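Local coordinates for protein putative mandelate racemase/muconate lactonizing enzyme (Bordetella bronchiseptica, PDB 3DDM) that is a putative enzyme of the mandelate racemase/muconate lactonizing family, pairing an enolase-like N-terminal domain with a TIM-barrel domain, at residues P79-A83 with R84-D88. The protein carries 1 engineered substitution. Sequence-based numbering, arbitrary orientation.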
loop_
_atom_site.group_PDB
_atom_site.type_symbol
_atom_site.label_atom_id
_atom_site.label_comp_id
_atom_site.label_asym_id
_atom_site.label_seq_id
_atom_site.Cartn_x
_atom_site.Cartn_y
_atom_site.Cartn_z
ATOM N N PRO A 79 -10.656 -3.632 16.545
ATOM C CA PRO A 79 -11.408 -4.861 16.834
ATOM C C PRO A 79 -10.493 -6.031 17.179
ATOM O O PRO A 79 -10.758 -6.779 18.124
ATOM C CB PRO A 79 -12.180 -5.105 15.548
ATOM C CG PRO A 79 -12.413 -3.711 15.029
ATOM C CD PRO A 79 -11.071 -3.060 15.250
ATOM N N LEU A 80 -9.422 -6.204 16.415
ATOM C CA LEU A 80 -8.491 -7.288 16.702
ATOM C C LEU A 80 -7.945 -7.085 18.115
ATOM O O LEU A 80 -7.971 -7.982 18.960
ATOM C CB LEU A 80 -7.329 -7.276 15.708
ATOM C CG LEU A 80 -7.612 -7.703 14.271
ATOM C CD1 LEU A 80 -6.351 -7.557 13.452
ATOM C CD2 LEU A 80 -8.093 -9.143 14.248
ATOM N N LEU A 81 -7.466 -5.875 18.356
ATOM C CA LEU A 81 -6.881 -5.489 19.630
ATOM C C LEU A 81 -7.800 -5.639 20.855
ATOM O O LEU A 81 -7.368 -6.128 21.901
ATOM C CB LEU A 81 -6.398 -4.043 19.510
ATOM C CG LEU A 81 -5.071 -3.626 20.129
ATOM C CD1 LEU A 81 -3.951 -4.583 19.708
ATOM C CD2 LEU A 81 -4.776 -2.186 19.688
ATOM N N THR A 82 -9.059 -5.230 20.731
ATOM C CA THR A 82 -9.984 -5.304 21.859
ATOM C C THR A 82 -10.818 -6.587 21.989
ATOM O O THR A 82 -11.912 -6.556 22.541
ATOM C CB THR A 82 -10.959 -4.102 21.849
ATOM O OG1 THR A 82 -11.838 -4.195 20.720
ATOM C CG2 THR A 82 -10.190 -2.800 21.780
ATOM N N ALA A 83 -10.311 -7.715 21.510
ATOM C CA ALA A 83 -11.070 -8.960 21.600
ATOM C C ALA A 83 -10.366 -10.020 22.448
ATOM O O ALA A 83 -10.911 -11.101 22.699
ATOM C CB ALA A 83 -11.340 -9.502 20.206
ATOM N N ARG A 84 -9.156 -9.708 22.892
ATOM C CA ARG A 84 -8.393 -10.635 23.713
ATOM C C ARG A 84 -7.369 -9.876 24.537
ATOM O O ARG A 84 -7.280 -8.646 24.459
ATOM C CB ARG A 84 -7.677 -11.656 22.832
ATOM C CG ARG A 84 -6.870 -11.037 21.720
ATOM C CD ARG A 84 -5.941 -12.054 21.106
ATOM N NE ARG A 84 -4.925 -12.474 22.061
ATOM C CZ ARG A 84 -3.861 -13.202 21.744
ATOM N NH1 ARG A 84 -3.678 -13.596 20.489
ATOM N NH2 ARG A 84 -2.968 -13.516 22.672
ATOM N N ALA A 85 -6.603 -10.615 25.330
ATOM C CA ALA A 85 -5.571 -10.021 26.161
ATOM C C ALA A 85 -4.224 -10.397 25.558
ATOM O O ALA A 85 -4.153 -11.271 24.684
ATOM C CB ALA A 85 -5.681 -10.540 27.575
ATOM N N PHE A 86 -3.160 -9.738 26.014
ATOM C CA PHE A 86 -1.825 -10.002 25.494
ATOM C C PHE A 86 -0.782 -9.985 26.589
ATOM O O PHE A 86 -0.776 -9.106 27.442
ATOM C CB PHE A 86 -1.459 -8.967 24.421
ATOM C CG PHE A 86 -2.468 -8.871 23.308
ATOM C CD1 PHE A 86 -3.599 -8.076 23.446
ATOM C CD2 PHE A 86 -2.310 -9.619 22.143
ATOM C CE1 PHE A 86 -4.564 -8.027 22.448
ATOM C CE2 PHE A 86 -3.265 -9.578 21.138
ATOM C CZ PHE A 86 -4.396 -8.781 21.291
ATOM N N ALA A 87 0.108 -10.966 26.562
ATOM C CA ALA A 87 1.149 -11.042 27.567
ATOM C C ALA A 87 1.882 -9.704 27.662
ATOM O O ALA A 87 2.210 -9.245 28.751
ATOM C CB ALA A 87 2.126 -12.163 27.221
ATOM N N ASP A 88 2.126 -9.082 26.512
ATOM C CA ASP A 88 2.817 -7.794 26.445
ATOM C C ASP A 88 2.597 -7.154 25.074
ATOM O O ASP A 88 1.942 -7.744 24.205
ATOM C CB ASP A 88 4.314 -7.988 26.690
ATOM C CG ASP A 88 4.883 -9.145 25.908
ATOM O OD1 ASP A 88 4.499 -9.334 24.734
ATOM O OD2 ASP A 88 5.730 -9.866 26.467
#
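The carbonyl oxygen of A85 is gripped by two nitrogens of R84, at 3.0 Å from NE and 3.2 Å from NH2, so the guanidinium meets it side-on. Both bonds are bent, with angles of 146° and 135° at the hydrogens, as expected when two donors converge on one acceptor. The long R84 side chain runs forward along the backbone to the carbonyl of the next residue because CG lies between the backbone N and the carbonyl carbon (chi1 51°) and the chain, extended at chi2, bends at chi3. Arginine suits the place: NE and NH2 can both donate to an oxygen tilted somewhat out of the guanidinium plane, while CE2 of F86 lies 3.5 Å above one face of that group, near its rim.

The F86 ring in turn points back at the end of helix 65-81. Its edge meets the L81 carbonyl oxygen, which lies in the ring plane 3.4 Å from CE1, and L81 CD1 comes within 4.4 Å of that same CE1. Leucine and phenylalanine suit these buried places because their side chains bring no polar groups needing partners: L81 also touches V15 of strand 14-23, and F86 packs on A92 of helix 89-98. At T82 the chain leaves helical geometry, and the loop runs on to D88, the N-cap residue of helix 89-98, whose OD1 accepts a hydrogen bond from the backbone N of Q91. This is a short helix-to-helix connection in the N-terminal domain of an enolase-superfamily protein.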